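Local atomic coordinates of Lmo2349 protein (Listeria monocytogenes, PDB entry 4GVO), a protein that probably binds L-cystine or a related amino acid outside the cell membrane and delivers it to an ABC importer. Residues 97-102 with 192-197; 78-83 with 126-131; 117-122 with 164-169. All blocks are in the same frame, centred on the assembly; numbering follows the deposited sequence. Where two conformers were deposited one is given.

Interaction 1. Residues 97-102 with 192-197; sequences FPLQLT and VLSNAK. With HIS (histidine), chain E.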
loop_
_atom_site.group_PDB
_atom_site.type_symbol
_atom_site.label_atom_id
_atom_site.label_comp_id
_atom_site.label_asym_id
_atom_site.label_seq_id
_atom_site.Cartn_x
_atom_site.Cartn_y
_atom_site.Cartn_z
ATOM N N PHE A 97 -0.973 -7.726 2.076
ATOM C CA PHE A 97 -0.521 -6.581 2.847
ATOM C C PHE A 97 -0.949 -6.791 4.326
ATOM O O PHE A 97 -1.700 -5.990 4.893
ATOM C CB PHE A 97 -1.080 -5.296 2.242
ATOM C CG PHE A 97 -0.228 -4.079 2.427
ATOM C CD1 PHE A 97 -0.169 -3.391 3.637
ATOM C CD2 PHE A 97 0.533 -3.596 1.364
ATOM C CE1 PHE A 97 0.621 -2.248 3.770
ATOM C CE2 PHE A 97 1.338 -2.499 1.512
ATOM C CZ PHE A 97 1.366 -1.812 2.713
ATOM N N PRO A 98 -0.398 -7.839 4.980
ATOM C CA PRO A 98 -0.789 -8.100 6.374
ATOM C C PRO A 98 -0.208 -7.015 7.274
ATOM O O PRO A 98 0.995 -6.698 7.202
ATOM C CB PRO A 98 -0.174 -9.467 6.677
ATOM C CG PRO A 98 0.944 -9.586 5.715
ATOM C CD PRO A 98 0.469 -8.898 4.468
ATOM N N LEU A 99 -1.026 -6.423 8.129
ATOM C CA LEU A 99 -0.619 -5.293 8.973
ATOM C C LEU A 99 -0.338 -5.716 10.417
ATOM O O LEU A 99 -1.087 -6.474 11.005
ATOM C CB LEU A 99 -1.728 -4.240 9.005
ATOM C CG LEU A 99 -1.981 -3.507 7.667
ATOM C CD1 LEU A 99 -3.180 -2.541 7.817
ATOM C CD2 LEU A 99 -0.718 -2.801 7.180
ATOM N N GLN A 100 0.731 -5.181 10.965
ATOM C CA GLN A 100 1.099 -5.335 12.353
ATOM C C GLN A 100 1.548 -4.003 12.920
ATOM O O GLN A 100 2.116 -3.177 12.184
ATOM C CB GLN A 100 2.260 -6.333 12.537
ATOM C CG GLN A 100 1.838 -7.787 12.359
ATOM C CD GLN A 100 3.016 -8.708 12.258
ATOM O OE1 GLN A 100 3.590 -8.845 11.214
ATOM N NE2 GLN A 100 3.417 -9.301 13.400
ATOM N N LEU A 101 1.368 -3.806 14.218
ATOM C CA LEU A 101 2.065 -2.729 14.899
ATOM C C LEU A 101 3.545 -2.826 14.605
ATOM O O LEU A 101 4.116 -3.906 14.517
ATOM C CB LEU A 101 1.850 -2.750 16.385
ATOM C CG LEU A 101 0.421 -2.597 16.897
ATOM C CD1 LEU A 101 0.386 -2.682 18.420
ATOM C CD2 LEU A 101 -0.223 -1.295 16.391
ATOM N N THR A 102 4.158 -1.660 14.446
ATOM C CA THR A 102 5.559 -1.585 14.071
ATOM C C THR A 102 6.195 -0.548 15.002
ATOM O O THR A 102 5.644 0.515 15.239
ATOM C CB THR A 102 5.669 -1.195 12.595
ATOM O OG1 THR A 102 5.137 -2.256 11.794
ATOM C CG2 THR A 102 7.135 -0.958 12.192
ATOM N N VAL A 192 -1.248 -10.079 13.738
ATOM C CA VAL A 192 -1.721 -9.491 12.484
ATOM C C VAL A 192 -3.117 -8.896 12.706
ATOM O O VAL A 192 -4.040 -9.589 13.134
ATOM C CB VAL A 192 -1.705 -10.527 11.368
ATOM C CG1 VAL A 192 -2.325 -9.997 10.061
ATOM C CG2 VAL A 192 -0.312 -11.025 11.108
ATOM N N LEU A 193 -3.230 -7.581 12.457
ATOM C CA LEU A 193 -4.423 -6.804 12.725
ATOM C C LEU A 193 -5.352 -6.713 11.536
ATOM O O LEU A 193 -6.516 -6.363 11.714
ATOM C CB LEU A 193 -4.034 -5.399 13.181
ATOM C CG LEU A 193 -3.124 -5.302 14.432
ATOM C CD1 LEU A 193 -2.703 -3.844 14.642
ATOM C CD2 LEU A 193 -3.748 -5.946 15.670
ATOM N N SER A 194 -4.843 -7.012 10.354
ATOM C CA SER A 194 -5.616 -7.004 9.124
ATOM C C SER A 194 -4.818 -7.825 8.115
ATOM O O SER A 194 -3.593 -7.729 8.092
ATOM C CB SER A 194 -5.759 -5.551 8.633
ATOM O OG SER A 194 -6.382 -5.484 7.331
ATOM N N ASN A 195 -5.517 -8.587 7.276
ATOM C CA ASN A 195 -4.869 -9.433 6.285
ATOM C C ASN A 195 -5.542 -9.293 4.901
ATOM O O ASN A 195 -5.839 -10.287 4.243
ATOM C CB ASN A 195 -4.831 -10.905 6.720
ATOM C CG ASN A 195 -3.848 -11.722 5.900
ATOM O OD1 ASN A 195 -2.911 -11.177 5.281
ATOM N ND2 ASN A 195 -4.074 -13.010 5.840
ATOM N N ALA A 196 -5.773 -8.043 4.487
ATOM C CA ALA A 196 -6.334 -7.734 3.172
ATOM C C ALA A 196 -5.347 -8.035 2.063
ATOM O O ALA A 196 -4.112 -7.867 2.226
ATOM C CB ALA A 196 -6.771 -6.289 3.106
ATOM N N LYS A 197 -5.862 -8.474 0.926
ATOM C CA LYS A 197 -5.035 -8.533 -0.277
ATOM C C LYS A 197 -5.111 -7.195 -1.026
ATOM O O LYS A 197 -5.951 -6.355 -0.740
ATOM C CB LYS A 197 -5.488 -9.701 -1.151
ATOM C CG LYS A 197 -5.334 -11.075 -0.511
ATOM C CD LYS A 197 -5.739 -12.242 -1.406
ATOM C CE LYS A 197 -5.539 -13.563 -0.641
ATOM N NZ LYS A 197 -5.810 -14.696 -1.513
HETATM N N HIS E . -1.876 -0.503 1.563
HETATM C CA HIS E . -2.337 0.892 1.842
HETATM C C HIS E . -3.820 1.041 1.776
HETATM O O HIS E . -4.489 0.115 1.294
HETATM C CB HIS E . -1.685 1.862 0.873
HETATM C CG HIS E . -0.341 2.328 1.345
HETATM N ND1 HIS E . 0.679 1.472 1.505
HETATM C CD2 HIS E . 0.128 3.594 1.771
HETATM C CE1 HIS E . 1.746 2.154 1.994
HETATM N NE2 HIS E . 1.400 3.443 2.123
HETATM O OXT HIS E . -4.356 2.083 2.219
HETATM O O HOH W 1 -4.365 -5.599 5.523
#
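Leu99 and the backbone of 193-194 grip each other in both directions: Leu99 N donates to Ser194 O at 2.9 Å, and Leu193 N returns a bond to Leu99 O at 2.8 Å. A third bond, Phe97 N to Ala196 O at 3.1 Å, holds the end nearer the ligand. Pro98, between the two donors, has no N-H to give, but its CA approaches Ser194 O at 3.3 Å in a CA-H...O contact. Side chains fill in around this frame. Leu101 CD2 meets Leu193 CD1 at 4.0 Å, and the aliphatic CG of Gln100 lies against Val192, while its NE2 reaches Gly190 O. These are stretches of strands 95-104 and 191-202, which join the two lobes in a manner consistent with the hinge of the two-lobed family 3 solute-binding proteins. The tie to the pocket is Phe97. Its CG is directed anti to the backbone N (chi1 -150°). One ring face meets the bound histidine, whose N sits 3.6 Å above the ring centre. If protonated, that N would favour an electron-rich aromatic surface. Between the two backbones, a water donates to Phe97 O and accepts from Ser194 OG and Ala196 N; serine suits the place, its short side chain putting a hydroxyl donor within reach of this water. The Phe97 side chain also touches Gln76 and Glu78, and helix 128-139 packs on Leu101, Leu193 and Ser194.

Interaction 2. Residues 78-83 with 126-131; sequences EKSKER and TSNGAL. With HIS (histidine), chain E.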
loop_
_atom_site.group_PDB
_atom_site.type_symbol
_atom_site.label_atom_id
_atom_site.label_comp_id
_atom_site.label_asym_id
_atom_site.label_seq_id
_atom_site.Cartn_x
_atom_site.Cartn_y
_atom_site.Cartn_z
ATOM N N GLU A 78 -5.365 -2.027 -0.347
ATOM C CA GLU A 78 -6.027 -3.091 0.369
ATOM C C GLU A 78 -7.515 -3.065 0.174
ATOM O O GLU A 78 -8.149 -2.010 0.272
ATOM C CB GLU A 78 -5.699 -2.941 1.853
ATOM C CG GLU A 78 -4.246 -3.250 2.207
ATOM C CD GLU A 78 -3.884 -2.679 3.591
ATOM O OE1 GLU A 78 -4.449 -3.171 4.600
ATOM O OE2 GLU A 78 -3.081 -1.732 3.678
ATOM N N LYS A 79 -8.119 -4.236 -0.039
ATOM C CA LYS A 79 -9.553 -4.323 -0.096
ATOM C C LYS A 79 -10.145 -4.174 1.295
ATOM O O LYS A 79 -9.704 -4.814 2.225
ATOM C CB LYS A 79 -10.010 -5.613 -0.744
ATOM C CG LYS A 79 -11.524 -5.669 -0.915
ATOM C CD LYS A 79 -12.030 -7.050 -1.245
ATOM C CE LYS A 79 -11.657 -7.458 -2.635
ATOM N NZ LYS A 79 -12.012 -8.890 -2.798
ATOM N N SER A 80 -11.113 -3.306 1.435
ATOM C CA SER A 80 -11.888 -3.137 2.673
ATOM C C SER A 80 -13.344 -2.975 2.303
ATOM O O SER A 80 -13.673 -2.497 1.223
ATOM C CB SER A 80 -11.444 -1.913 3.449
ATOM O OG SER A 80 -11.735 -0.701 2.765
ATOM N N LYS A 81 -14.215 -3.309 3.245
ATOM C CA LYS A 81 -15.633 -3.125 2.996
ATOM C C LYS A 81 -15.995 -1.650 2.799
ATOM O O LYS A 81 -16.844 -1.324 1.947
ATOM C CB LYS A 81 -16.437 -3.812 4.076
ATOM C CG LYS A 81 -16.224 -3.244 5.458
ATOM C CD LYS A 81 -17.132 -3.904 6.487
ATOM C CE LYS A 81 -17.106 -3.183 7.830
ATOM N NZ LYS A 81 -17.167 -1.699 7.759
ATOM N N GLU A 82 -15.315 -0.740 3.489
ATOM C CA GLU A 82 -15.525 0.701 3.303
ATOM C C GLU A 82 -15.222 1.140 1.889
ATOM O O GLU A 82 -16.001 1.872 1.258
ATOM C CB GLU A 82 -14.680 1.489 4.282
ATOM C CG GLU A 82 -15.166 1.348 5.701
ATOM C CD GLU A 82 -14.715 0.078 6.439
ATOM O OE1 GLU A 82 -14.020 -0.816 5.871
ATOM O OE2 GLU A 82 -15.123 -0.009 7.630
ATOM N N ARG A 83 -14.114 0.666 1.347
ATOM C CA ARG A 83 -13.758 1.013 -0.015
ATOM C C ARG A 83 -14.649 0.355 -1.054
ATOM O O ARG A 83 -14.981 1.009 -2.051
ATOM C CB ARG A 83 -12.304 0.633 -0.281
ATOM C CG ARG A 83 -11.328 1.587 0.389
ATOM C CD ARG A 83 -9.882 1.107 0.312
ATOM N NE ARG A 83 -8.959 2.109 0.825
ATOM C CZ ARG A 83 -7.683 1.874 1.040
ATOM N NH1 ARG A 83 -7.147 0.686 0.844
ATOM N NH2 ARG A 83 -6.922 2.847 1.485
ATOM N N THR A 126 -5.544 8.473 5.340
ATOM C CA THR A 126 -6.373 7.806 4.365
ATOM C C THR A 126 -6.020 6.347 4.158
ATOM O O THR A 126 -6.700 5.662 3.403
ATOM C CB THR A 126 -6.387 8.522 2.983
ATOM O OG1 THR A 126 -5.232 8.192 2.222
ATOM C CG2 THR A 126 -6.546 10.051 3.145
ATOM N N SER A 127 -4.957 5.846 4.810
ATOM C CA SER A 127 -4.582 4.465 4.578
ATOM C C SER A 127 -5.567 3.495 5.294
ATOM O O SER A 127 -6.206 3.817 6.310
ATOM C CB SER A 127 -3.188 4.149 5.086
ATOM O OG SER A 127 -3.051 4.282 6.476
ATOM N N ASN A 128 -5.595 2.259 4.794
ATOM C CA ASN A 128 -6.357 1.231 5.476
ATOM C C ASN A 128 -5.832 1.024 6.898
ATOM O O ASN A 128 -6.611 0.817 7.824
ATOM C CB ASN A 128 -6.364 -0.048 4.687
ATOM C CG ASN A 128 -7.390 -1.038 5.224
ATOM O OD1 ASN A 128 -8.558 -0.662 5.427
ATOM N ND2 ASN A 128 -6.966 -2.274 5.464
ATOM N N GLY A 129 -4.537 1.074 7.102
ATOM C CA GLY A 129 -3.977 0.881 8.426
ATOM C C GLY A 129 -4.465 1.935 9.404
ATOM O O GLY A 129 -4.694 1.655 10.578
ATOM N N ALA A 130 -4.619 3.176 8.942
ATOM C CA ALA A 130 -5.176 4.201 9.801
ATOM C C ALA A 130 -6.597 3.840 10.268
ATOM O O ALA A 130 -6.943 4.110 11.412
ATOM C CB ALA A 130 -5.135 5.579 9.094
ATOM N N LEU A 131 -7.417 3.302 9.377
ATOM C CA LEU A 131 -8.762 2.880 9.694
ATOM C C LEU A 131 -8.769 1.726 10.701
ATOM O O LEU A 131 -9.556 1.717 11.650
ATOM C CB LEU A 131 -9.534 2.550 8.415
ATOM C CG LEU A 131 -10.972 2.079 8.614
ATOM C CD1 LEU A 131 -11.814 3.209 9.255
ATOM C CD2 LEU A 131 -11.571 1.578 7.316
HETATM N N HIS E . -1.876 -0.503 1.563
HETATM C CA HIS E . -2.337 0.892 1.842
HETATM C C HIS E . -3.820 1.041 1.776
HETATM O O HIS E . -4.489 0.115 1.294
HETATM C CB HIS E . -1.685 1.862 0.873
HETATM C CG HIS E . -0.341 2.328 1.345
HETATM N ND1 HIS E . 0.679 1.472 1.505
HETATM C CD2 HIS E . 0.128 3.594 1.771
HETATM C CE1 HIS E . 1.746 2.154 1.994
HETATM N NE2 HIS E . 1.400 3.443 2.123
HETATM O OXT HIS E . -4.356 2.083 2.219
HETATM O O HOH W 2 -2.473 0.473 5.209
HETATM O O HOH W 3 -9.931 1.044 3.801
HETATM O O HOH W 4 -7.003 5.985 0.683
#
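Asn128 and Glu78 make the strong direct hydrogen bond, Asn128 ND2 donating to Glu78 OE1 at 2.8 Å. The donor comes from above the carboxylate plane, the amide and carboxylate being turned 85° apart. A second bond, Arg83 NH2 to Thr126 O at 3.4 Å, is weak. Others run through the bound histidine. Its carboxylate is held by Arg83 NH1 on O and by Arg83 NH2 on OXT, each at 2.8 Å, a two-pronged grip that suits a flat guanidinium. Backbone N atoms add to it: Glu78 N meets O, and Asn128 N meets OXT. Glu78 OE2 lies 2.7 Å from the ligand's N, where a negative charge would probably favour an ammonium group. Arg83 NH1 also donates to Glu78 O, which helps to orient the guanidinium. Waters bridge Ser80 OG to Asn128 OD1, and Glu78 OE2 to Gly129 N. Both serines are N-caps, Ser80 OG accepting from Arg83 N and Ser127 OG from Ala130 N; Ser127 OG also bonds Ser124 O. In van der Waals contact, Leu131 CD2 and the Glu82 carboxylate carbon CD meet tip to tip. The N-terminal ends of helices 81-86 and 128-139 both lie at the pocket, with strand 95-104 against Glu78, and strand 191-202 against Glu78 and Asn128.

Interaction 3. Residues 117-122 with 164-169; sequences AGKRVI and RADATI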
loop_
_atom_site.group_PDB
_atom_site.type_symbol
_atom_site.label_atom_id
_atom_site.label_comp_id
_atom_site.label_asym_id
_atom_site.label_seq_id
_atom_site.Cartn_x
_atom_site.Cartn_y
_atom_site.Cartn_z
ATOM N N ALA A 117 -2.086 1.903 25.466
ATOM C CA ALA A 117 -2.783 2.825 26.328
ATOM C C ALA A 117 -1.862 3.973 26.732
ATOM O O ALA A 117 -0.728 3.737 27.215
ATOM C CB ALA A 117 -3.312 2.105 27.555
ATOM N N GLY A 118 -2.323 5.213 26.527
ATOM C CA GLY A 118 -1.548 6.410 26.874
ATOM C C GLY A 118 -0.424 6.777 25.925
ATOM O O GLY A 118 0.329 7.675 26.220
ATOM N N LYS A 119 -0.306 6.050 24.818
ATOM C CA LYS A 119 0.759 6.219 23.857
ATOM C C LYS A 119 0.239 6.847 22.564
ATOM O O LYS A 119 -0.938 7.138 22.422
ATOM C CB LYS A 119 1.453 4.877 23.587
ATOM C CG LYS A 119 2.207 4.448 24.860
ATOM C CD LYS A 119 3.059 3.232 24.659
ATOM C CE LYS A 119 3.975 3.028 25.855
ATOM N NZ LYS A 119 5.017 1.988 25.642
ATOM N N ARG A 120 1.164 7.136 21.671
ATOM C CA ARG A 120 0.873 7.870 20.445
ATOM C C ARG A 120 1.335 7.065 19.239
ATOM O O ARG A 120 2.513 6.651 19.156
ATOM C CB ARG A 120 1.553 9.227 20.472
ATOM C CG ARG A 120 1.356 10.107 19.245
ATOM C CD ARG A 120 1.873 11.517 19.489
ATOM N NE ARG A 120 1.759 12.388 18.291
ATOM C CZ ARG A 120 2.656 12.422 17.317
ATOM N NH1 ARG A 120 3.695 11.624 17.347
ATOM N NH2 ARG A 120 2.499 13.204 16.264
ATOM N N VAL A 121 0.400 6.826 18.308
ATOM C CA VAL A 121 0.665 6.033 17.119
ATOM C C VAL A 121 0.626 6.965 15.923
ATOM O O VAL A 121 -0.242 7.828 15.810
ATOM C CB VAL A 121 -0.388 4.897 16.990
ATOM C CG1 VAL A 121 -0.130 4.050 15.749
ATOM C CG2 VAL A 121 -0.379 4.027 18.259
ATOM N N ILE A 122 1.609 6.832 15.073
ATOM C CA ILE A 122 1.732 7.643 13.859
ATOM C C ILE A 122 1.398 6.766 12.647
ATOM O O ILE A 122 1.782 5.608 12.578
ATOM C CB ILE A 122 3.164 8.264 13.743
ATOM C CG1 ILE A 122 3.200 9.449 12.738
ATOM C CG2 ILE A 122 4.247 7.201 13.461
ATOM C CD1 ILE A 122 2.494 10.680 13.233
ATOM N N ARG A 164 8.742 10.447 19.569
ATOM C CA ARG A 164 7.520 11.247 19.472
ATOM C C ARG A 164 6.330 10.364 19.188
ATOM O O ARG A 164 5.216 10.663 19.604
ATOM C CB ARG A 164 7.588 12.297 18.338
ATOM C CG ARG A 164 8.510 13.456 18.558
ATOM C CD ARG A 164 8.752 14.180 17.252
ATOM N NE ARG A 164 7.559 14.860 16.820
ATOM C CZ ARG A 164 7.392 15.377 15.596
ATOM N NH1 ARG A 164 8.322 15.244 14.641
ATOM N NH2 ARG A 164 6.258 16.011 15.291
ATOM N N ALA A 165 6.561 9.305 18.423
ATOM C CA ALA A 165 5.575 8.246 18.225
ATOM C C ALA A 165 6.104 6.987 18.895
ATOM O O ALA A 165 7.286 6.698 18.791
ATOM C CB ALA A 165 5.318 7.971 16.747
ATOM N N ASP A 166 5.213 6.206 19.518
ATOM C CA ASP A 166 5.554 4.925 20.119
ATOM C C ASP A 166 5.468 3.761 19.112
ATOM O O ASP A 166 6.162 2.761 19.243
ATOM C CB ASP A 166 4.600 4.691 21.269
ATOM C CG ASP A 166 4.794 5.704 22.393
ATOM O OD1 ASP A 166 5.767 5.519 23.158
ATOM O OD2 ASP A 166 3.991 6.672 22.460
ATOM N N ALA A 167 4.587 3.892 18.122
ATOM C CA ALA A 167 4.324 2.827 17.155
ATOM C C ALA A 167 3.743 3.395 15.896
ATOM O O ALA A 167 3.269 4.540 15.890
ATOM C CB ALA A 167 3.353 1.756 17.717
ATOM N N THR A 168 3.844 2.591 14.838
ATOM C CA THR A 168 3.086 2.813 13.612
ATOM C C THR A 168 2.397 1.477 13.268
ATOM O O THR A 168 2.383 0.544 14.085
ATOM C CB THR A 168 4.007 3.319 12.473
ATOM O OG1 THR A 168 3.206 3.678 11.336
ATOM C CG2 THR A 168 5.055 2.316 12.061
ATOM N N ILE A 169 1.841 1.395 12.055
ATOM C CA ILE A 169 1.263 0.161 11.531
ATOM C C ILE A 169 1.819 -0.036 10.132
ATOM O O ILE A 169 1.881 0.909 9.345
ATOM C CB ILE A 169 -0.268 0.172 11.604
ATOM C CG1 ILE A 169 -0.840 -1.227 11.303
ATOM C CG2 ILE A 169 -0.936 1.292 10.785
ATOM C CD1 ILE A 169 -2.314 -1.325 11.605
HETATM O O HOH W 5 6.775 2.978 23.671
#
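Asp166 and Arg120 exchange two hydrogen bonds: Asp166 N donates to Arg120 O at 2.8 Å, while Asp166 OD2 receives Arg120 N at 3.0 Å on its anti side. The carboxylate therefore does the work of a backbone acceptor. Its CG, anti to the carbonyl carbon (chi1 -66°), sets the group beside Lys119, whose side chain crosses it at about a right angle, CB lying 3.3 Å from OD2. The ammonium NZ stands too far from OD1 for a salt bridge, and a water spans the gap, accepting from Lys119 NZ and donating to Asp166 OD1. Farther along, Ile122 N is satisfied by Ala167 O at 2.9 Å, and Ile122 O by the hydroxyl of Thr168, OG1 donating at 2.7 Å. A short polar side chain suits Thr168, since it puts a donor where the backbone N-H of Ile169 does not reach. At the other end Arg120 NH1 bonds Arg164 O, lying well above that carbonyl's plane, and it also donates to Gln159 OE1. Ala167 N is buried without any partner. Ile122 CG2 covers Ala165 CB at 3.5 Å, the small methyl permitting close backbones. Val121 turns its own backbone bonds to Glu145 and Ala147 of the parallel strand 145-148, which strand 120-123 reaches by a beta-alpha-beta crossover through helix 128-139. With one bridge, between Val121 and Ala167, and side chains supplying much of the bonding, the segments 117-122 and 164-169 are joined by individually placed polar groups more than by a regular sheet.

From the N terminus, 78-83 comes first and meets 126-131 in interaction 2. Before that loop closes, the chain passes through 97-102 and 117-122, the first halves of interactions 1 and 3. Interaction 2 therefore crosses both of the others. Interaction 3 closes next, at 164-169, and lies wholly within the longer loop that interaction 1 completes at 192-197. Interactions 1 and 2 both touch the bound histidine, and Lys79 N probably bonds Lys197 O between them. Interaction 3 is farther off, its centre about 17 Å from that of interaction 1, yet a probable hydrogen bond from Thr168 N to Thr102 O connects them through neighbouring strands 95-104 and 168-170. Lobe-joining strands, pocket and outlying strand 120-123 are thus tied together.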